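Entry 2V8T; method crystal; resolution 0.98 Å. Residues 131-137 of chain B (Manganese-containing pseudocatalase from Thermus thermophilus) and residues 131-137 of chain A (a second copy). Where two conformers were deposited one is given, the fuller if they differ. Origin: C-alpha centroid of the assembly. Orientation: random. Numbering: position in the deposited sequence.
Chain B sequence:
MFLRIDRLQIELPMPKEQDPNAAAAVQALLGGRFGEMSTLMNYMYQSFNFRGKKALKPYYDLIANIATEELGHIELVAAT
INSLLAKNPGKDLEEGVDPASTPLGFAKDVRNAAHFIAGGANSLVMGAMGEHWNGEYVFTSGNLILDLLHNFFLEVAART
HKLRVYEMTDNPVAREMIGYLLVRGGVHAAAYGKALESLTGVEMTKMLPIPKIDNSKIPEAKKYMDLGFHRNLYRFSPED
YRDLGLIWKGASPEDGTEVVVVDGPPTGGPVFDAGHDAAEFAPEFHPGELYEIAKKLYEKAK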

ATOM      1  N   GLU B 131       8.493   2.122   6.008  1.00  9.09           N
ATOM      2  CA  GLU B 131       7.144   2.305   5.519  1.00  9.52           C
ATOM      3  C   GLU B 131       6.955   3.751   5.185  1.00  8.86           C
ATOM      4  O   GLU B 131       7.153   4.638   6.065  1.00  9.70           O
ATOM      5  CB  GLU B 131       6.110   1.807   6.532  1.00 10.46           C
ATOM      6  CG  GLU B 131       5.861   2.590   7.830  1.00 10.98           C
ATOM      7  CD  GLU B 131       6.896   2.537   8.932  1.00 10.19           C
ATOM      8  OE1 GLU B 131       8.087   2.316   8.688  1.00  9.19           O
ATOM      9  OE2 GLU B 131       6.431   2.863  10.087  1.00 12.10           O
ATOM     10  N   HIS B 132       6.498   4.074   3.967  1.00  8.43           N
ATOM     11  CA  HIS B 132       6.352   5.475   3.660  1.00  8.18           C
ATOM     12  C   HIS B 132       5.095   6.037   4.323  1.00  8.12           C
ATOM     13  O   HIS B 132       4.071   5.370   4.437  1.00  9.54           O
ATOM     14  CB  HIS B 132       6.309   5.703   2.147  1.00  8.83           C
ATOM     15  CG  HIS B 132       7.657   5.579   1.502  1.00  9.13           C
ATOM     16  ND1 HIS B 132       8.115   4.405   0.961  1.00 11.75           N
ATOM     17  CD2 HIS B 132       8.653   6.496   1.302  1.00  9.55           C
ATOM     18  CE1 HIS B 132       9.340   4.621   0.470  1.00 11.35           C
ATOM     19  NE2 HIS B 132       9.691   5.887   0.647  1.00 10.78           N
ATOM     20  N   TRP B 133       5.182   7.284   4.757  1.00  7.63           N
ATOM     21  CA  TRP B 133       4.041   7.941   5.369  1.00  7.47           C
ATOM     22  C   TRP B 133       2.868   7.919   4.400  1.00  7.28           C
ATOM     23  O   TRP B 133       3.051   8.077   3.205  1.00  8.80           O
ATOM     24  CB  TRP B 133       4.425   9.391   5.711  1.00  8.14           C
ATOM     25  CG  TRP B 133       3.378  10.101   6.543  1.00  7.92           C
ATOM     26  CD1 TRP B 133       3.262  10.051   7.900  1.00  8.17           C
ATOM     27  CD2 TRP B 133       2.289  10.871   6.074  1.00  7.41           C
ATOM     28  NE1 TRP B 133       2.147  10.752   8.306  1.00  8.04           N
ATOM     29  CE2 TRP B 133       1.532  11.265   7.200  1.00  7.36           C
ATOM     30  CE3 TRP B 133       1.841  11.260   4.799  1.00  7.87           C
ATOM     31  CZ2 TRP B 133       0.377  12.022   7.098  1.00  7.65           C
ATOM     32  CZ3 TRP B 133       0.691  12.041   4.719  1.00  8.39           C
ATOM     33  CH2 TRP B 133      -0.035  12.394   5.856  1.00  7.86           C
ATOM     34  N   ASN B 134       1.657   7.790   4.925  1.00  7.53           N
ATOM     35  CA  ASN B 134       0.488   7.714   4.062  1.00  8.38           C
ATOM     36  C   ASN B 134      -0.646   8.580   4.612  1.00  7.26           C
ATOM     37  O   ASN B 134      -0.840   8.730   5.824  1.00  7.57           O
ATOM     38  CB  ASN B 134       0.095   6.417   3.463  0.64 11.49           C
ATOM     39  CG  ASN B 134      -0.764   5.726   4.355  0.64 14.03           C
ATOM     40  OD1 ASN B 134      -1.958   5.978   4.354  0.64 19.24           O
ATOM     41  ND2 ASN B 134      -0.216   4.799   5.127  0.64 18.75           N
ATOM     42  N   GLY B 135      -1.436   9.116   3.684  1.00  7.45           N
ATOM     43  CA  GLY B 135      -2.537  10.007   4.036  1.00  8.08           C
ATOM     44  C   GLY B 135      -3.631   9.385   4.831  1.00  8.60           C
ATOM     45  O   GLY B 135      -4.445  10.131   5.418  1.00 10.33           O
ATOM     46  N   GLU B 136      -3.707   8.051   4.952  1.00  8.92           N
ATOM     47  CA  GLU B 136      -4.666   7.436   5.851  1.00 11.33           C
ATOM     48  C   GLU B 136      -4.305   7.573   7.306  1.00  9.50           C
ATOM     49  O   GLU B 136      -5.089   7.218   8.188  1.00 11.91           O
ATOM     50  CB  GLU B 136      -4.954   6.025   5.486  0.58 12.02           C
ATOM     51  CG  GLU B 136      -6.529   6.007   5.906  0.58 16.20           C
ATOM     52  CD  GLU B 136      -7.239   4.810   5.420  0.58 12.83           C
ATOM     53  OE1 GLU B 136      -8.387   4.629   5.596  0.58 14.55           O
ATOM     54  OE2 GLU B 136      -6.615   3.913   4.827  0.58 14.37           O
ATOM     55  N   TYR B 137      -3.135   8.136   7.599  1.00  8.23           N
ATOM     56  CA  TYR B 137      -2.745   8.489   8.959  1.00  8.29           C
ATOM     57  C   TYR B 137      -3.454   9.765   9.422  1.00  8.37           C
ATOM     58  O   TYR B 137      -3.280  10.140  10.611  1.00  9.80           O
ATOM     59  CB  TYR B 137      -1.247   8.649   9.081  1.00  8.50           C
ATOM     60  CG  TYR B 137      -0.405   7.422   8.853  1.00  8.71           C
ATOM     61  CD1 TYR B 137      -0.845   6.144   9.070  1.00 12.39           C
ATOM     62  CD2 TYR B 137       0.914   7.557   8.535  1.00  9.05           C
ATOM     63  CE1 TYR B 137       0.010   5.047   8.897  1.00 13.48           C
ATOM     64  CE2 TYR B 137       1.780   6.510   8.382  1.00  9.34           C
ATOM     65  CZ  TYR B 137       1.332   5.256   8.551  1.00 11.29           C
ATOM     66  OH  TYR B 137       2.214   4.194   8.373  1.00 13.84           O
TER
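Chain A, residues 131-137: EHWNGEY

The chain A stretch repeats the conformation of chain B almost exactly and lies against it in the reverse sense: measured from the CA of residue 132 to that of residue 136, the two directions are 173° apart. In each copy residues 132 to 134 are extended, with phi/psi of about -76/145 at His132(A) and -136/149 at Asn134(A), after which the chain turns into a short 3-10 segment at 135-137. The register centres on Asn134. The CA atoms of Asn134(B) and Asn134(A) lie 4.4 Å apart, while the CA of His132(A) is 4.9 Å from the CA of Gly135(B), and the CA of Gly135(A) is likewise 4.9 Å from the CA of His132(B). Each residue therefore plays the same part twice, and 452 Å² of surface is buried in total.

The backbones are joined by a single beta bridge at Asn134. Gly135(A) N donates to Trp133(B) O at 2.8 Å, and Gly135(B) N donates to Trp133(A) O at the same 2.8 Å. Each carbonyl oxygen also receives a CA-H...O contact, with Asn134(A) CA 3.3 Å from Trp133(B) O and Asn134(B) CA 3.3 Å from Trp133(A) O. Glycine suits its place because the backbones pass so closely here: an ideal CB on Gly135(A) would point toward chain B and come within 3.4 Å of Trp133(B) N and 3.5 Å of His132(B) CB.

Within chain A, the Asn134(A) side chain, in the p rotamer, accepts a hydrogen bond at OD1 from Glu136(A) N at 2.8 Å. Its short amide arm reaches the backbone just ahead, while Tyr137(A) N bonds to Asn134(A) O at 3.0 Å; together they brace the turn into the 3-10 segment. Chain B has the same pair of bonds.

The side-chain packing is led by histidine, whose CA-to-CB bond points toward the other stretch. Its flat ring offers a face to the aliphatic part of a glutamate: Glu136(A) CB stands 3.7 Å from the centroid of the His132(B) ring, almost on the ring normal, and Glu136(B) CB is 3.9 Å from the centroid of the His132(A) ring. These are CH-pi contacts, for which a methylene group next to an aromatic ring is well suited. His132(B) CD2 also approaches Gly135(A) C at 3.5 Å. The tryptophans set out sideways, but their ends come nearer, so that Trp133(A) CE3 meets Trp133(B) CE3 at 3.8 Å, edge to edge. The large apolar indoles thus fill buried space, while each NE1 is hydrogen-bonded elsewhere in the structure.

Two waters complete the polar links. One lies 2.8 Å from His132(A) ND1 and donates a weak hydrogen bond to Glu136(B) OE2 at 3.3 Å; the other joins His132(B) ND1, at 2.8 Å, to Glu136(A) OE2, again weakly at 3.3 Å. Glutamate thus serves twice, packing through its methylene and accepting through its carboxylate.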

ATOM      1  N   GLU A 131      -6.944   7.039  -3.656  1.00  8.86           N
ATOM      2  CA  GLU A 131      -5.620   6.575  -3.245  1.00  9.18           C
ATOM      3  C   GLU A 131      -5.033   7.574  -2.325  1.00  8.92           C
ATOM      4  O   GLU A 131      -4.899   8.775  -2.655  1.00  9.97           O
ATOM      5  CB  GLU A 131      -4.729   6.308  -4.456  1.00 10.49           C
ATOM      6  CG  GLU A 131      -4.159   7.464  -5.254  1.00 11.21           C
ATOM      7  CD  GLU A 131      -5.068   8.288  -6.180  1.00  9.81           C
ATOM      8  OE1 GLU A 131      -6.295   8.318  -5.983  1.00  9.15           O
ATOM      9  OE2 GLU A 131      -4.463   8.960  -7.057  1.00 12.03           O
ATOM     10  N   HIS A 132      -4.591   7.141  -1.122  1.00  8.34           N
ATOM     11  CA  HIS A 132      -4.049   8.119  -0.211  1.00  7.76           C
ATOM     12  C   HIS A 132      -2.652   8.537  -0.640  1.00  7.95           C
ATOM     13  O   HIS A 132      -1.852   7.736  -1.130  1.00  9.50           O
ATOM     14  CB  HIS A 132      -4.057   7.600   1.230  1.00  8.85           C
ATOM     15  CG  HIS A 132      -5.433   7.579   1.845  1.00  9.60           C
ATOM     16  ND1 HIS A 132      -6.278   6.519   1.795  1.00 12.15           N
ATOM     17  CD2 HIS A 132      -6.121   8.574   2.488  1.00  9.76           C
ATOM     18  CE1 HIS A 132      -7.400   6.851   2.437  1.00 12.12           C
ATOM     19  NE2 HIS A 132      -7.341   8.092   2.884  1.00 10.93           N
ATOM     20  N   TRP A 133      -2.319   9.792  -0.433  1.00  7.60           N
ATOM     21  CA  TRP A 133      -0.997  10.291  -0.762  1.00  7.35           C
ATOM     22  C   TRP A 133       0.055   9.496   0.007  1.00  7.25           C
ATOM     23  O   TRP A 133      -0.174   9.114   1.155  1.00  8.56           O
ATOM     24  CB  TRP A 133      -0.905  11.789  -0.379  1.00  7.72           C
ATOM     25  CG  TRP A 133       0.354  12.442  -0.849  1.00  7.67           C
ATOM     26  CD1 TRP A 133       0.557  12.992  -2.082  1.00  8.27           C
ATOM     27  CD2 TRP A 133       1.602  12.559  -0.158  1.00  7.55           C
ATOM     28  NE1 TRP A 133       1.838  13.454  -2.194  1.00  8.09           N
ATOM     29  CE2 TRP A 133       2.516  13.187  -1.035  1.00  7.21           C
ATOM     30  CE3 TRP A 133       2.048  12.181   1.123  1.00  7.92           C
ATOM     31  CZ2 TRP A 133       3.823  13.445  -0.686  1.00  7.80           C
ATOM     32  CZ3 TRP A 133       3.354  12.444   1.494  1.00  8.34           C
ATOM     33  CH2 TRP A 133       4.233  13.065   0.588  1.00  7.83           C
ATOM     34  N   ASN A 134       1.221   9.258  -0.594  1.00  7.37           N
ATOM     35  CA  ASN A 134       2.230   8.478   0.044  1.00  8.78           C
ATOM     36  C   ASN A 134       3.601   9.110  -0.124  1.00  7.37           C
ATOM     37  O   ASN A 134       3.914   9.745  -1.124  1.00  7.85           O
ATOM     38  CB  ASN A 134       2.216   7.027  -0.029  0.62 10.70           C
ATOM     39  CG  ASN A 134       2.835   6.596  -1.267  0.62 13.54           C
ATOM     40  OD1 ASN A 134       4.039   6.528  -1.357  0.62 17.61           O
ATOM     41  ND2 ASN A 134       2.052   6.317  -2.275  0.62 19.63           N
ATOM     42  N   GLY A 135       4.441   8.894   0.893  1.00  7.33           N
ATOM     43  CA  GLY A 135       5.776   9.467   0.908  1.00  7.77           C
ATOM     44  C   GLY A 135       6.712   9.038  -0.155  1.00  8.45           C
ATOM     45  O   GLY A 135       7.742   9.681  -0.376  1.00 10.28           O
ATOM     46  N   GLU A 136       6.401   7.955  -0.877  1.00  8.76           N
ATOM     47  CA  GLU A 136       7.226   7.569  -2.001  1.00 11.05           C
ATOM     48  C   GLU A 136       7.004   8.454  -3.235  1.00  9.49           C
ATOM     49  O   GLU A 136       7.686   8.321  -4.238  1.00 11.95           O
ATOM     50  CB  GLU A 136       7.111   6.117  -2.319  0.60 11.65           C
ATOM     51  CG  GLU A 136       8.652   5.823  -2.801  0.60 13.84           C
ATOM     52  CD  GLU A 136       8.893   4.388  -3.088  0.60 12.59           C
ATOM     53  OE1 GLU A 136       9.933   3.992  -3.430  0.60 14.80           O
ATOM     54  OE2 GLU A 136       7.939   3.560  -2.926  0.60 12.69           O
ATOM     55  N   TYR A 137       6.072   9.386  -3.140  1.00  8.05           N
ATOM     56  CA  TYR A 137       5.897  10.440  -4.148  1.00  8.43           C
ATOM     57  C   TYR A 137       6.984  11.517  -4.032  1.00  8.17           C
ATOM     58  O   TYR A 137       7.032  12.413  -4.892  1.00  9.66           O
ATOM     59  CB  TYR A 137       4.538  11.061  -4.079  1.00  8.54           C
ATOM     60  CG  TYR A 137       3.356  10.157  -4.393  1.00  8.66           C
ATOM     61  CD1 TYR A 137       3.418   9.031  -5.169  1.00 12.77           C
ATOM     62  CD2 TYR A 137       2.103  10.523  -3.937  1.00  9.19           C
ATOM     63  CE1 TYR A 137       2.247   8.309  -5.468  1.00 14.60           C
ATOM     64  CE2 TYR A 137       0.943   9.862  -4.226  1.00  9.66           C
ATOM     65  CZ  TYR A 137       1.012   8.754  -4.968  1.00 11.48           C
ATOM     66  OH  TYR A 137      -0.147   8.026  -5.257  1.00 14.58           O
TER
HETATM   67  O   HOH W   1      -6.927   3.776   1.540  1.00 27.78           O
HETATM   68  O   HOH W   2       7.872   1.794  -0.111  1.00 31.23           O